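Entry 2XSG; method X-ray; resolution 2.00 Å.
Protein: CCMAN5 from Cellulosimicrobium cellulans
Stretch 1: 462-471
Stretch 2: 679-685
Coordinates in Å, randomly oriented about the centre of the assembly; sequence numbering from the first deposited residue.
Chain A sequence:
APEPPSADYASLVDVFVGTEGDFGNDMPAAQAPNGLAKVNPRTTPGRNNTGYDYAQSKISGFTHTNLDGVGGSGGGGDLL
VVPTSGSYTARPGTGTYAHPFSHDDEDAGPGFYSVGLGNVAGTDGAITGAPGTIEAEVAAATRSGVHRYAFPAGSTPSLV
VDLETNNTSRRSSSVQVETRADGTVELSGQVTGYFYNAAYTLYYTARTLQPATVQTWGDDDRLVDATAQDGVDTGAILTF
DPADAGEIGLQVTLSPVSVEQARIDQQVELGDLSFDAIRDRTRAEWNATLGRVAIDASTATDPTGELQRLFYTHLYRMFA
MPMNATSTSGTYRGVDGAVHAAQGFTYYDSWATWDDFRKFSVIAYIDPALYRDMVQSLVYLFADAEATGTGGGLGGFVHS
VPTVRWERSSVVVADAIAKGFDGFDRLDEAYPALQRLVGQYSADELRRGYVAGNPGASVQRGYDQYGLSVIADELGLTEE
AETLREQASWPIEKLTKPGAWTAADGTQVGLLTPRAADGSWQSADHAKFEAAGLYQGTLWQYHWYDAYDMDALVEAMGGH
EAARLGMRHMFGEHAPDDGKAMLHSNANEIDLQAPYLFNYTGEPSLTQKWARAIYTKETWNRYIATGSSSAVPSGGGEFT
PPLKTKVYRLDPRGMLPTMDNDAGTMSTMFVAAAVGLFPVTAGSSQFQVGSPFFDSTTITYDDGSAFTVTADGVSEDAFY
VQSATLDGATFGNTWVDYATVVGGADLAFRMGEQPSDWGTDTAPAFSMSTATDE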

ATOM      1  N   GLY A 462      22.649  -1.972   5.210  1.00  2.37           N
ATOM      2  CA  GLY A 462      23.038  -3.368   5.091  1.00  2.45           C
ATOM      3  C   GLY A 462      22.111  -4.091   4.135  1.00  2.86           C
ATOM      4  O   GLY A 462      22.568  -4.767   3.212  1.00  2.81           O
ATOM      5  N   TYR A 463      20.802  -3.931   4.341  1.00  2.90           N
ATOM      6  CA  TYR A 463      19.822  -4.563   3.464  1.00  3.51           C
ATOM      7  C   TYR A 463      19.869  -3.960   2.035  1.00  3.44           C
ATOM      8  O   TYR A 463      19.793  -4.691   1.050  1.00  3.29           O
ATOM      9  CB  TYR A 463      18.422  -4.456   4.068  1.00  3.62           C
ATOM     10  CG  TYR A 463      17.494  -5.612   3.751  1.00  5.13           C
ATOM     11  CD1 TYR A 463      17.589  -6.315   2.541  1.00  4.24           C
ATOM     12  CD2 TYR A 463      16.498  -5.993   4.650  1.00  5.26           C
ATOM     13  CE1 TYR A 463      16.738  -7.379   2.245  1.00  5.19           C
ATOM     14  CE2 TYR A 463      15.622  -7.060   4.349  1.00  5.10           C
ATOM     15  CZ  TYR A 463      15.753  -7.742   3.142  1.00  5.40           C
ATOM     16  OH  TYR A 463      14.909  -8.795   2.829  1.00  5.59           O
ATOM     17  N   ASP A 464      20.007  -2.640   1.932  1.00  3.17           N
ATOM     18  CA  ASP A 464      20.161  -1.982   0.630  1.00  3.80           C
ATOM     19  C   ASP A 464      21.336  -2.528  -0.147  1.00  4.30           C
ATOM     20  O   ASP A 464      21.219  -2.765  -1.353  1.00  4.40           O
ATOM     21  CB  ASP A 464      20.358  -0.479   0.795  1.00  3.56           C
ATOM     22  CG  ASP A 464      19.058   0.255   1.055  1.00  3.37           C
ATOM     23  OD1 ASP A 464      17.972  -0.291   0.730  1.00  4.44           O
ATOM     24  OD2 ASP A 464      19.128   1.379   1.578  1.00  2.88           O
ATOM     25  N   GLN A 465      22.464  -2.714   0.549  1.00  4.60           N
ATOM     26  CA  GLN A 465      23.689  -3.202  -0.079  1.00  4.82           C
ATOM     27  C   GLN A 465      23.591  -4.669  -0.482  1.00  5.13           C
ATOM     28  O   GLN A 465      24.077  -5.053  -1.569  1.00  4.82           O
ATOM     29  CB  GLN A 465      24.908  -2.951   0.808  1.00  4.94           C
ATOM     30  CG  GLN A 465      25.293  -1.485   0.944  1.00  4.34           C
ATOM     31  CD  GLN A 465      26.471  -1.297   1.891  1.00  4.31           C
ATOM     32  OE1 GLN A 465      26.554  -1.966   2.910  1.00  6.07           O
ATOM     33  NE2 GLN A 465      27.400  -0.406   1.538  1.00  4.88           N
ATOM     34  N   TYR A 466      22.948  -5.483   0.354  1.00  4.56           N
ATOM     35  CA  TYR A 466      22.604  -6.829  -0.089  1.00  5.23           C
ATOM     36  C   TYR A 466      21.848  -6.774  -1.437  1.00  5.70           C
ATOM     37  O   TYR A 466      22.194  -7.484  -2.376  1.00  5.66           O
ATOM     38  CB  TYR A 466      21.799  -7.648   0.961  1.00  5.17           C
ATOM     39  CG  TYR A 466      21.172  -8.874   0.317  1.00  4.69           C
ATOM     40  CD1 TYR A 466      21.954  -9.978  -0.043  1.00  5.84           C
ATOM     41  CD2 TYR A 466      19.811  -8.890  -0.011  1.00  4.84           C
ATOM     42  CE1 TYR A 466      21.383 -11.087  -0.692  1.00  6.64           C
ATOM     43  CE2 TYR A 466      19.234  -9.982  -0.651  1.00  5.71           C
ATOM     44  CZ  TYR A 466      20.020 -11.074  -0.989  1.00  5.78           C
ATOM     45  OH  TYR A 466      19.442 -12.145  -1.617  1.00  5.57           O
ATOM     46  N   GLY A 467      20.816  -5.932  -1.528  1.00  6.11           N
ATOM     47  CA  GLY A 467      20.016  -5.826  -2.758  1.00  5.67           C
ATOM     48  C   GLY A 467      20.820  -5.351  -3.959  1.00  5.80           C
ATOM     49  O   GLY A 467      20.736  -5.916  -5.047  1.00  5.14           O
ATOM     50  N   LEU A 468      21.604  -4.303  -3.756  1.00  5.60           N
ATOM     51  CA  LEU A 468      22.504  -3.817  -4.786  1.00  6.17           C
ATOM     52  C   LEU A 468      23.471  -4.916  -5.243  1.00  5.83           C
ATOM     53  O   LEU A 468      23.779  -5.031  -6.450  1.00  5.22           O
ATOM     54  CB  LEU A 468      23.270  -2.631  -4.247  1.00  5.68           C
ATOM     55  CG  LEU A 468      23.440  -1.332  -5.007  1.00  8.29           C
ATOM     56  CD1 LEU A 468      22.213  -0.892  -5.785  1.00  5.86           C
ATOM     57  CD2 LEU A 468      23.844  -0.276  -3.959  1.00  8.26           C
ATOM     58  N   SER A 469      23.927  -5.733  -4.296  1.00  5.36           N
ATOM     59  CA  SER A 469      24.867  -6.810  -4.629  1.00  5.97           C
ATOM     60  C   SER A 469      24.282  -7.795  -5.655  1.00  6.36           C
ATOM     61  O   SER A 469      24.977  -8.230  -6.571  1.00  6.98           O
ATOM     62  CB  SER A 469      25.351  -7.534  -3.364  1.00  5.40           C
ATOM     63  OG  SER A 469      24.465  -8.561  -2.992  1.00  4.47           O
ATOM     64  N   VAL A 470      23.003  -8.140  -5.492  1.00  6.56           N
ATOM     65  CA  VAL A 470      22.279  -9.000  -6.440  1.00  6.48           C
ATOM     66  C   VAL A 470      22.220  -8.341  -7.825  1.00  6.75           C
ATOM     67  O   VAL A 470      22.519  -8.975  -8.846  1.00  6.91           O
ATOM     68  CB  VAL A 470      20.865  -9.331  -5.902  1.00  6.55           C
ATOM     69  CG1 VAL A 470      20.015 -10.059  -6.941  1.00  6.93           C
ATOM     70  CG2 VAL A 470      20.955 -10.160  -4.609  1.00  6.33           C
ATOM     71  N   ILE A 471      21.865  -7.055  -7.860  1.00  6.59           N
ATOM     72  CA  ILE A 471      21.860  -6.290  -9.116  1.00  6.17           C
ATOM     73  C   ILE A 471      23.263  -6.184  -9.734  1.00  6.52           C
ATOM     74  O   ILE A 471      23.425  -6.263 -10.967  1.00  5.52           O
ATOM     75  CB  ILE A 471      21.260  -4.873  -8.926  1.00  6.03           C
ATOM     76  CG1 ILE A 471      19.876  -4.947  -8.255  1.00  6.78           C
ATOM     77  CG2 ILE A 471      21.190  -4.127 -10.266  1.00  6.73           C
ATOM     78  CD1 ILE A 471      19.344  -3.584  -7.696  1.00  6.48           C
ATOM     79  N   PRO A 679       7.395 -13.668   2.784  1.00  5.23           N
ATOM     80  CA  PRO A 679       8.761 -13.377   2.371  1.00  4.89           C
ATOM     81  C   PRO A 679       9.590 -12.766   3.508  1.00  4.91           C
ATOM     82  O   PRO A 679       9.689 -11.538   3.630  1.00  5.52           O
ATOM     83  CB  PRO A 679       8.560 -12.371   1.229  1.00  5.28           C
ATOM     84  CG  PRO A 679       7.335 -11.599   1.667  1.00  5.68           C
ATOM     85  CD  PRO A 679       6.466 -12.575   2.427  1.00  5.11           C
ATOM     86  N   VAL A 680      10.198 -13.603   4.333  1.00  3.98           N
ATOM     87  CA  VAL A 680      11.156 -13.073   5.314  1.00  3.54           C
ATOM     88  C   VAL A 680      12.278 -12.313   4.583  1.00  3.11           C
ATOM     89  O   VAL A 680      12.520 -11.143   4.843  1.00  3.56           O
ATOM     90  CB  VAL A 680      11.703 -14.181   6.270  1.00  3.56           C
ATOM     91  CG1 VAL A 680      12.894 -13.675   7.093  1.00  2.00           C
ATOM     92  CG2 VAL A 680      10.578 -14.662   7.194  1.00  2.00           C
ATOM     93  N   THR A 681      12.897 -12.964   3.617  1.00  3.12           N
ATOM     94  CA  THR A 681      13.937 -12.322   2.827  1.00  3.01           C
ATOM     95  C   THR A 681      13.374 -11.840   1.499  1.00  3.25           C
ATOM     96  O   THR A 681      13.307 -12.608   0.539  1.00  4.00           O
ATOM     97  CB  THR A 681      15.126 -13.282   2.603  1.00  2.56           C
ATOM     98  OG1 THR A 681      15.495 -13.854   3.860  1.00  2.00           O
ATOM     99  CG2 THR A 681      16.315 -12.541   2.030  1.00  2.28           C
ATOM    100  N   ALA A 682      12.932 -10.579   1.466  1.00  3.07           N
ATOM    101  CA  ALA A 682      12.691  -9.887   0.218  1.00  2.78           C
ATOM    102  C   ALA A 682      14.061  -9.759  -0.431  1.00  3.03           C
ATOM    103  O   ALA A 682      15.072  -9.604   0.263  1.00  2.73           O
ATOM    104  CB  ALA A 682      12.096  -8.520   0.476  1.00  2.47           C
ATOM    105  N   GLY A 683      14.104  -9.852  -1.751  1.00  3.13           N
ATOM    106  CA  GLY A 683      15.377  -9.851  -2.451  1.00  4.10           C
ATOM    107  C   GLY A 683      15.989 -11.237  -2.528  1.00  4.43           C
ATOM    108  O   GLY A 683      17.166 -11.384  -2.852  1.00  5.46           O
ATOM    109  N   SER A 684      15.200 -12.253  -2.210  1.00  4.33           N
ATOM    110  CA  SER A 684      15.598 -13.649  -2.430  1.00  5.30           C
ATOM    111  C   SER A 684      14.445 -14.327  -3.172  1.00  5.47           C
ATOM    112  O   SER A 684      13.453 -13.673  -3.499  1.00  6.34           O
ATOM    113  CB  SER A 684      15.875 -14.364  -1.105  1.00  4.18           C
ATOM    114  OG  SER A 684      14.675 -14.767  -0.485  1.00  5.94           O
ATOM    115  N   SER A 685      14.568 -15.621  -3.432  1.00  5.80           N
ATOM    116  CA  SER A 685      13.499 -16.344  -4.107  1.00  6.30           C
ATOM    117  C   SER A 685      12.695 -17.194  -3.127  1.00  6.25           C
ATOM    118  O   SER A 685      11.868 -18.006  -3.541  1.00  6.52           O
ATOM    119  CB  SER A 685      14.071 -17.200  -5.235  1.00  6.56           C
ATOM    120  OG  SER A 685      15.026 -18.115  -4.735  1.00  7.73           O
TER

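What backbone shapes meet here? Residues 462-471 form a segment of a longer helix, held by i to i+4 hydrogen bonds such as Gly 467 N to Tyr 463 O at 3.0 Å. Residues 679-685 have no regular helix or strand, but Thr 681 to Ser 684 make a type II beta turn. Its closing bond, from Ser 684 N to Thr 681 O, is weak at 3.4 Å; the side chain adds a shorter one, Ser 684 OG to Thr 681 O at 2.8 Å.

What bonds the helix to the turn? Two tyrosines, three residues apart on the helix, donate their hydroxyls to consecutive carbonyls of the turn. Tyr 463 OH lies 2.7 Å from Ala 682 O, and Tyr 466 OH lies 2.7 Å from Gly 683 O. Each carbonyl oxygen sits at the edge of its tyrosine ring, near the ring plane, where a phenolic hydroxyl can readily direct its proton. Because the acceptors are backbone atoms, these bonds read the path of the turn rather than its side chains. Tyr 463 OH is also 3.0 Å from Ala 682 N.

Which van der Waals contacts surround these bonds? They are modest, with methyl carbons packing beside the bonding oxygens, and the two stretches bury only 207 Å² between them. Ala 682 CB approaches Tyr 463 OH at 3.7 Å, with Thr 681 CG2 at 4.1 Å from the same oxygen. One helical turn beyond Tyr 466, Val 470 CG2 stands 4.4 Å from Gly 683 O.

Why does glycine suit position 683? Its phi and psi of 85° and 13° would jam a CB against the preceding carbonyl oxygen, so the turn itself calls for glycine. The helix adds a second constraint: an ideal CB on Gly 683 would point toward it and lie a tight 3.3 Å from Tyr 466 CE2.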